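Long-range contacts in sortase (Actinomyces oris, PDB 5UTT), which probably acts, through the sortase domain in this fragment, as a transpeptidase that cleaves sorting signals and joins surface proteins or pilins to the cell envelope: residues E21-Y25 against E49-V55; L95-I101 against F112-G116; T147-G151 against D160-I164. The contacts are given in a common frame with arbitrary orientation. Numbering follows the deposited sequence.

Contact 1: E21-Y25 against E49-V55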
loop_
_atom_site.group_PDB
_atom_site.type_symbol
_atom_site.label_atom_id
_atom_site.label_comp_id
_atom_site.label_asym_id
_atom_site.label_seq_id
_atom_site.Cartn_x
_atom_site.Cartn_y
_atom_site.Cartn_z
ATOM N N GLU A 21 -5.738 11.590 -9.334
ATOM C CA GLU A 21 -6.537 12.685 -8.776
ATOM C C GLU A 21 -7.214 12.198 -7.499
ATOM O O GLU A 21 -7.625 11.054 -7.435
ATOM C CB GLU A 21 -7.619 13.103 -9.775
ATOM C CG GLU A 21 -7.035 13.659 -11.071
ATOM C CD GLU A 21 -8.061 14.280 -11.998
ATOM O OE1 GLU A 21 -9.282 13.973 -11.872
ATOM O OE2 GLU A 21 -7.628 15.085 -12.865
ATOM N N GLN A 22 -7.300 13.060 -6.494
ATOM C CA GLN A 22 -8.030 12.747 -5.263
ATOM C C GLN A 22 -9.486 12.428 -5.558
ATOM O O GLN A 22 -10.127 13.085 -6.376
ATOM C CB GLN A 22 -7.931 13.920 -4.283
ATOM C CG GLN A 22 -8.652 13.747 -2.953
ATOM C CD GLN A 22 -8.235 14.822 -1.966
ATOM O OE1 GLN A 22 -7.662 15.836 -2.362
ATOM N NE2 GLN A 22 -8.453 14.581 -0.679
ATOM N N VAL A 23 -10.004 11.422 -4.881
ATOM C CA VAL A 23 -11.405 10.997 -5.037
ATOM C C VAL A 23 -12.132 11.177 -3.697
ATOM O O VAL A 23 -11.495 11.382 -2.643
ATOM C CB VAL A 23 -11.530 9.514 -5.513
ATOM C CG1 VAL A 23 -10.897 9.315 -6.872
ATOM C CG2 VAL A 23 -10.956 8.529 -4.483
ATOM N N GLY A 24 -13.466 11.071 -3.735
ATOM C CA GLY A 24 -14.269 11.188 -2.515
ATOM C C GLY A 24 -14.182 9.987 -1.576
ATOM O O GLY A 24 -13.833 8.860 -1.981
ATOM N N TYR A 25 -14.543 10.217 -0.318
ATOM C CA TYR A 25 -14.468 9.172 0.707
ATOM C C TYR A 25 -15.217 7.915 0.283
ATOM O O TYR A 25 -16.352 7.981 -0.196
ATOM C CB TYR A 25 -15.012 9.686 2.042
ATOM C CG TYR A 25 -14.803 8.728 3.189
ATOM C CD1 TYR A 25 -15.682 7.678 3.424
ATOM C CD2 TYR A 25 -13.732 8.863 4.028
ATOM C CE1 TYR A 25 -15.503 6.799 4.476
ATOM C CE2 TYR A 25 -13.524 7.994 5.068
ATOM C CZ TYR A 25 -14.416 6.955 5.290
ATOM O OH TYR A 25 -14.204 6.117 6.326
ATOM N N GLU A 49 -10.549 5.414 -0.768
ATOM C CA GLU A 49 -10.287 6.612 0.011
ATOM C C GLU A 49 -10.875 6.503 1.413
ATOM O O GLU A 49 -12.039 6.128 1.580
ATOM C CB GLU A 49 -10.800 7.843 -0.736
ATOM C CG GLU A 49 -10.561 9.175 -0.048
ATOM C CD GLU A 49 -9.113 9.641 -0.081
ATOM O OE1 GLU A 49 -8.227 8.909 -0.599
ATOM O OE2 GLU A 49 -8.873 10.726 0.456
ATOM N N GLY A 50 -10.087 6.812 2.432
ATOM C CA GLY A 50 -10.605 6.836 3.820
ATOM C C GLY A 50 -10.288 5.611 4.625
ATOM O O GLY A 50 -10.027 4.511 4.066
ATOM N N THR A 51 -10.264 5.768 5.944
ATOM C CA THR A 51 -9.759 4.694 6.811
ATOM C C THR A 51 -10.740 4.304 7.879
ATOM O O THR A 51 -10.359 3.616 8.810
ATOM C CB THR A 51 -8.467 5.048 7.528
ATOM O OG1 THR A 51 -8.649 6.244 8.327
ATOM C CG2 THR A 51 -7.330 5.207 6.490
ATOM N N GLY A 52 -11.972 4.732 7.727
ATOM C CA GLY A 52 -13.036 4.240 8.594
ATOM C C GLY A 52 -13.286 2.754 8.447
ATOM O O GLY A 52 -12.922 2.124 7.441
ATOM N N SER A 53 -13.992 2.184 9.432
ATOM C CA SER A 53 -14.406 0.767 9.346
ATOM C C SER A 53 -15.368 0.475 8.196
ATOM O O SER A 53 -15.421 -0.645 7.709
ATOM C CB SER A 53 -15.014 0.311 10.667
ATOM O OG SER A 53 -13.982 0.190 11.643
ATOM N N ASP A 54 -16.107 1.471 7.750
ATOM C CA ASP A 54 -16.947 1.330 6.567
ATOM C C ASP A 54 -16.163 1.008 5.302
ATOM O O ASP A 54 -16.719 0.483 4.352
ATOM C CB ASP A 54 -17.869 2.549 6.350
ATOM C CG ASP A 54 -17.116 3.889 6.279
ATOM O OD1 ASP A 54 -15.879 3.922 6.471
ATOM O OD2 ASP A 54 -17.793 4.926 6.091
ATOM N N VAL A 55 -14.863 1.324 5.301
ATOM C CA VAL A 55 -13.949 0.962 4.215
ATOM C C VAL A 55 -13.198 -0.342 4.546
ATOM O O VAL A 55 -13.216 -1.307 3.794
ATOM C CB VAL A 55 -12.952 2.121 3.980
ATOM C CG1 VAL A 55 -11.882 1.700 2.994
ATOM C CG2 VAL A 55 -13.682 3.400 3.533
HETATM O O HOH W 1 -7.698 9.823 -3.296
#
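Polar contacts hold the far end of the Tyr-25 ring. Its OH donates a hydrogen bond to Asp-54 OD1 at 2.8 Å. The same oxygen accepts a weak hydrogen bond from Gly-52 N, with Gly-52 N and Tyr-25 OH 3.0 Å apart. Gly-52 is the N-cap of the short helix 53-56, so the phenol meets the first turn of that helix. At the other end a water bridges the segments. It accepts from Val-23 N at 3.2 Å and donates to Glu-49 OE1 at 2.9 Å. Glu-49 OE1 is also hydrogen-bonded to His-63 ND1. The contact thus lays the coil before strand 28-33 along the end of strand 45-49, at the periphery of the sortase beta barrel. Just beyond the coil, Glu-49 makes backbone hydrogen bonds with Gly-26 and Glu-27. Van der Waals packing fills the rest. Glu-49 O lies over one face of the Tyr-25 ring. Tyr-25 CE2 is 3.4 Å from Gly-50 CA, and a CB on Gly-50 or Gly-52 would clash with the tyrosine. Val-23 CG2 packs on Glu-49 CB at 3.8 Å, and Tyr-25 CE1 is 4.0 Å from Val-55 CG2.

Contact 2: L95-I101 against F112-G116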
loop_
_atom_site.group_PDB
_atom_site.type_symbol
_atom_site.label_atom_id
_atom_site.label_comp_id
_atom_site.label_asym_id
_atom_site.label_seq_id
_atom_site.Cartn_x
_atom_site.Cartn_y
_atom_site.Cartn_z
ATOM N N LEU A 95 7.132 -9.381 4.333
ATOM C CA LEU A 95 7.724 -8.421 3.405
ATOM C C LEU A 95 9.117 -8.053 3.890
ATOM O O LEU A 95 9.325 -7.622 5.044
ATOM C CB LEU A 95 6.805 -7.198 3.283
ATOM C CG LEU A 95 5.395 -7.477 2.746
ATOM C CD1 LEU A 95 4.506 -6.261 2.800
ATOM C CD2 LEU A 95 5.526 -7.966 1.319
ATOM N N GLN A 96 10.080 -8.222 2.992
ATOM C CA GLN A 96 11.463 -7.948 3.280
ATOM C C GLN A 96 11.967 -6.926 2.256
ATOM O O GLN A 96 11.371 -6.729 1.195
ATOM C CB GLN A 96 12.254 -9.263 3.182
ATOM C CG GLN A 96 11.664 -10.410 4.013
ATOM C CD GLN A 96 12.311 -11.762 3.751
ATOM O OE1 GLN A 96 13.439 -11.849 3.290
ATOM N NE2 GLN A 96 11.589 -12.838 4.076
ATOM N N GLU A 97 13.104 -6.321 2.559
ATOM C CA GLU A 97 13.699 -5.397 1.620
ATOM C C GLU A 97 13.756 -5.966 0.203
ATOM O O GLU A 97 14.222 -7.095 -0.037
ATOM C CB GLU A 97 15.084 -5.027 2.087
ATOM C CG GLU A 97 15.700 -3.921 1.252
ATOM C CD GLU A 97 17.159 -3.741 1.542
ATOM O OE1 GLU A 97 17.709 -4.457 2.420
ATOM O OE2 GLU A 97 17.766 -2.869 0.865
ATOM N N GLY A 98 13.303 -5.169 -0.751
ATOM C CA GLY A 98 13.272 -5.562 -2.159
ATOM C C GLY A 98 12.018 -6.258 -2.653
ATOM O O GLY A 98 11.778 -6.352 -3.862
ATOM N N ASP A 99 11.165 -6.698 -1.732
ATOM C CA ASP A 99 9.891 -7.252 -2.177
ATOM C C ASP A 99 9.008 -6.206 -2.848
ATOM O O ASP A 99 8.999 -5.021 -2.462
ATOM C CB ASP A 99 9.165 -7.848 -0.975
ATOM C CG ASP A 99 9.842 -9.095 -0.449
ATOM O OD1 ASP A 99 10.541 -9.792 -1.224
ATOM O OD2 ASP A 99 9.658 -9.411 0.733
ATOM N N GLU A 100 8.219 -6.639 -3.833
ATOM C CA GLU A 100 7.395 -5.710 -4.573
ATOM C C GLU A 100 6.058 -5.455 -3.933
ATOM O O GLU A 100 5.400 -6.408 -3.443
ATOM C CB GLU A 100 7.124 -6.257 -5.972
ATOM C CG GLU A 100 8.307 -6.015 -6.918
ATOM C CD GLU A 100 8.108 -6.533 -8.320
ATOM O OE1 GLU A 100 7.219 -7.372 -8.537
ATOM O OE2 GLU A 100 8.855 -6.073 -9.239
ATOM N N ILE A 101 5.636 -4.198 -3.952
ATOM C CA ILE A 101 4.251 -3.815 -3.590
ATOM C C ILE A 101 3.665 -3.120 -4.819
ATOM O O ILE A 101 4.212 -2.108 -5.318
ATOM C CB ILE A 101 4.222 -2.912 -2.354
ATOM C CG1 ILE A 101 4.768 -3.670 -1.128
ATOM C CG2 ILE A 101 2.833 -2.367 -2.064
ATOM C CD1 ILE A 101 4.772 -2.839 0.121
ATOM N N PHE A 112 6.338 -0.489 -6.465
ATOM C CA PHE A 112 7.161 -0.039 -5.352
ATOM C C PHE A 112 7.997 -1.206 -4.829
ATOM O O PHE A 112 7.588 -2.388 -4.885
ATOM C CB PHE A 112 6.298 0.551 -4.215
ATOM C CG PHE A 112 5.407 1.664 -4.631
ATOM C CD1 PHE A 112 4.176 1.421 -5.278
ATOM C CD2 PHE A 112 5.718 2.971 -4.318
ATOM C CE1 PHE A 112 3.347 2.478 -5.631
ATOM C CE2 PHE A 112 4.910 4.030 -4.690
ATOM C CZ PHE A 112 3.713 3.797 -5.355
ATOM N N LYS A 113 9.179 -0.883 -4.260
ATOM C CA LYS A 113 10.023 -1.896 -3.650
ATOM C C LYS A 113 10.282 -1.594 -2.178
ATOM O O LYS A 113 10.618 -0.450 -1.831
ATOM C CB LYS A 113 11.356 -1.967 -4.398
ATOM C CG LYS A 113 11.196 -2.405 -5.839
ATOM C CD LYS A 113 10.932 -3.884 -5.956
ATOM C CE LYS A 113 11.519 -4.458 -7.256
ATOM N NZ LYS A 113 13.032 -4.524 -7.318
ATOM N N VAL A 114 10.041 -2.604 -1.319
ATOM C CA VAL A 114 10.161 -2.442 0.124
ATOM C C VAL A 114 11.578 -1.962 0.533
ATOM O O VAL A 114 12.583 -2.494 0.054
ATOM C CB VAL A 114 9.780 -3.720 0.891
ATOM C CG1 VAL A 114 10.147 -3.601 2.354
ATOM C CG2 VAL A 114 8.295 -3.973 0.753
ATOM N N THR A 115 11.607 -0.913 1.362
ATOM C CA THR A 115 12.853 -0.328 1.877
ATOM C C THR A 115 13.079 -0.781 3.314
ATOM O O THR A 115 14.209 -0.779 3.822
ATOM C CB THR A 115 12.841 1.211 1.795
ATOM O OG1 THR A 115 11.711 1.723 2.522
ATOM C CG2 THR A 115 12.827 1.653 0.357
ATOM N N GLY A 116 12.011 -1.175 4.000
ATOM C CA GLY A 116 12.143 -1.555 5.394
ATOM C C GLY A 116 10.772 -1.652 6.070
ATOM O O GLY A 116 9.752 -1.280 5.474
#
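Val-114 loses the most surface. It packs against the type II turn from Gln-96 to Asp-99. Both its backbone N and O bond to the turn: Val-114 N donates to Asp-99 O at 2.9 Å, and Val-114 O accepts from Gly-98 N at 2.9 Å. Its side chain points toward the turn segment. Val-114 CB is 3.4 Å from Gln-96 O, and Val-114 CG2 lies 3.8 Å from Ile-101 CD1. Gly-98 has a positive phi that would jam a CB against the preceding carbonyl. The turn is closed by Asp-99 N to Gln-96 O at 2.9 Å, and Asp-99 OD2 accepts from Gln-96 N at 2.6 Å. This turn leads into the antiparallel hairpin of strands 100-104 and 108-120 in the sortase beta barrel, where strand 100-104 is last in order. Ile-101 and Phe-112 form a hydrogen-bonded pair there. Ile-101 N reaches Phe-112 O at 2.8 Å, and Phe-112 N reaches Ile-101 O at 2.9 Å. Their side chains share the buried face and touch Ile-144 of strand 142-150. Glu-100 and Lys-113, a non-hydrogen-bonded pair, occupy the other face. There Glu-100 CG packs on Lys-113 CD at 3.5 Å, while Glu-100 OE1 is hydrogen-bonded to Ser-182 OG.

Contact 3: T147-G151 against D160-I164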
loop_
_atom_site.group_PDB
_atom_site.type_symbol
_atom_site.label_atom_id
_atom_site.label_comp_id
_atom_site.label_asym_id
_atom_site.label_seq_id
_atom_site.Cartn_x
_atom_site.Cartn_y
_atom_site.Cartn_z
ATOM N N THR A 147 0.052 -0.013 6.659
ATOM C CA THR A 147 -0.055 -0.054 8.103
ATOM C C THR A 147 -1.093 -1.061 8.543
ATOM O O THR A 147 -2.125 -1.189 7.903
ATOM C CB THR A 147 -0.382 1.342 8.766
ATOM O OG1 THR A 147 -1.763 1.721 8.657
ATOM C CG2 THR A 147 0.411 2.483 8.094
ATOM N N THR A 148 -0.798 -1.711 9.635
ATOM C CA THR A 148 -1.767 -2.616 10.263
ATOM C C THR A 148 -1.396 -2.826 11.736
ATOM O O THR A 148 -0.368 -2.366 12.202
ATOM C CB THR A 148 -1.819 -3.958 9.482
ATOM O OG1 THR A 148 -2.955 -4.723 9.950
ATOM C CG2 THR A 148 -0.618 -4.741 9.708
ATOM N N CYS A 149 -2.210 -3.591 12.474
ATOM C CA CYS A 149 -1.987 -3.862 13.884
ATOM C C CYS A 149 -1.022 -4.985 14.102
ATOM O O CYS A 149 -0.954 -5.896 13.291
ATOM C CB CYS A 149 -3.342 -4.222 14.556
ATOM S SG CYS A 149 -4.356 -2.754 14.753
ATOM N N HIS A 150 -0.307 -4.930 15.232
ATOM C CA HIS A 150 0.539 -5.998 15.696
ATOM C C HIS A 150 0.631 -5.922 17.252
ATOM O O HIS A 150 0.615 -4.847 17.851
ATOM C CB HIS A 150 1.966 -5.912 15.027
ATOM C CG HIS A 150 2.830 -7.137 15.213
ATOM N ND1 HIS A 150 2.647 -8.300 14.501
ATOM C CD2 HIS A 150 3.899 -7.369 16.018
ATOM C CE1 HIS A 150 3.565 -9.183 14.835
ATOM N NE2 HIS A 150 4.326 -8.649 15.774
ATOM N N GLY A 151 0.708 -7.055 17.915
ATOM C CA GLY A 151 0.894 -7.072 19.370
ATOM C C GLY A 151 2.321 -7.356 19.839
ATOM O O GLY A 151 2.989 -8.266 19.328
ATOM N N ASP A 160 -1.481 -3.502 20.361
ATOM C CA ASP A 160 -0.863 -2.407 21.114
ATOM C C ASP A 160 0.169 -1.693 20.235
ATOM O O ASP A 160 0.636 -0.622 20.559
ATOM C CB ASP A 160 -0.259 -2.857 22.460
ATOM C CG ASP A 160 0.926 -3.808 22.325
ATOM O OD1 ASP A 160 1.067 -4.498 21.294
ATOM O OD2 ASP A 160 1.729 -3.851 23.292
ATOM N N LEU A 161 0.490 -2.292 19.116
ATOM C CA LEU A 161 1.518 -1.747 18.214
ATOM C C LEU A 161 0.983 -1.724 16.782
ATOM O O LEU A 161 -0.076 -2.228 16.485
ATOM C CB LEU A 161 2.787 -2.576 18.279
ATOM C CG LEU A 161 3.621 -2.597 19.573
ATOM C CD1 LEU A 161 4.900 -3.424 19.450
ATOM C CD2 LEU A 161 3.889 -1.187 20.011
ATOM N N ARG A 162 1.763 -1.113 15.890
ATOM C CA ARG A 162 1.410 -1.085 14.467
ATOM C C ARG A 162 2.610 -1.533 13.629
ATOM O O ARG A 162 3.701 -0.970 13.757
ATOM C CB ARG A 162 0.943 0.327 14.034
ATOM C CG ARG A 162 -0.203 0.908 14.850
ATOM C CD ARG A 162 -1.481 0.152 14.572
ATOM N NE ARG A 162 -2.664 0.787 15.188
ATOM C CZ ARG A 162 -3.106 0.457 16.382
ATOM N NH1 ARG A 162 -2.427 -0.459 17.097
ATOM N NH2 ARG A 162 -4.198 1.041 16.884
ATOM N N TRP A 163 2.401 -2.516 12.766
ATOM C CA TRP A 163 3.421 -2.939 11.807
ATOM C C TRP A 163 3.315 -2.079 10.548
ATOM O O TRP A 163 2.277 -2.005 9.883
ATOM C CB TRP A 163 3.267 -4.420 11.486
ATOM C CG TRP A 163 4.426 -4.984 10.738
ATOM C CD1 TRP A 163 4.847 -4.678 9.461
ATOM C CD2 TRP A 163 5.249 -6.058 11.177
ATOM N NE1 TRP A 163 5.909 -5.485 9.106
ATOM C CE2 TRP A 163 6.184 -6.323 10.163
ATOM C CE3 TRP A 163 5.321 -6.794 12.368
ATOM C CZ2 TRP A 163 7.142 -7.296 10.308
ATOM C CZ3 TRP A 163 6.270 -7.752 12.502
ATOM C CH2 TRP A 163 7.166 -8.006 11.475
ATOM N N ILE A 164 4.438 -1.445 10.197
ATOM C CA ILE A 164 4.498 -0.471 9.108
ATOM C C ILE A 164 5.487 -0.975 8.062
ATOM O O ILE A 164 6.581 -1.356 8.397
ATOM C CB ILE A 164 5.044 0.881 9.570
ATOM C CG1 ILE A 164 4.363 1.347 10.857
ATOM C CG2 ILE A 164 4.949 1.926 8.444
ATOM C CD1 ILE A 164 2.882 1.579 10.696
#
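This is an antiparallel strand pairing in the sortase beta barrel, between the end of strand 142-150 and the start of strand 161-174. The sequence Thr-Cys at 148-149 matches the end of the TLxTC signature of sortases. Cys-149 is therefore probably the nucleophile, and Arg-162 on the next strand probably the family's active-site arginine. Backbone bonds set the register. Thr-148 N donates to Trp-163 O at 3.1 Å, and Trp-163 N to Thr-148 O at 2.8 Å. His-150 N donates to Leu-161 O at 3.0 Å, and Leu-161 N to His-150 O at 2.9 Å. The strand axes lie at 138°, so the pair is strongly twisted. On the face of Thr-148 and His-150, the Trp-163 edge meets the His-150 ring face. The planes are at 70°, and the His-150 ring and Trp-163 six-membered ring have centroids 4.9 Å apart. His-150 ND1 is hydrogen-bonded to Arg-82 NH2. Thr-147 CG2 packs on Ile-164 CD1 at 3.7 Å on the other face. Cys-149 and Arg-162 are a non-hydrogen-bonded pair whose side chains diverge. Arg-162 NH1 hydrogen-bonds to Leu-161 O at 3.0 Å and to Asn-159 O. Cys-149 SG lies over the guanidinium face, 3.8 Å from Arg-162 NH1.

In the fold
Contact 2 is closest to the chain's centre, with Ile-101, Phe-112 and Val-114 buried. Contact 1 is a peripheral loop contact with its tyrosine exposed. Contact 3 lies at the loop end of its hairpin strands. Contacts 1 and 2 are on opposite sides of the chain's centre, their own centres about 25 Å apart. Contacts 2 and 3 reach the same sheet: strand 108-120 of contact 2 neighbours strand 161-174 of contact 3. Their centres are about 17 Å apart. Both rest on antiparallel backbone bonding. Contact 2 adds an apolar inner face, whereas contact 3 adds aromatic, thiol and guanidinium groups at the probable active site. Contact 1 has no strand pairing between its segments and relies on one tyrosine, a water and loop packing.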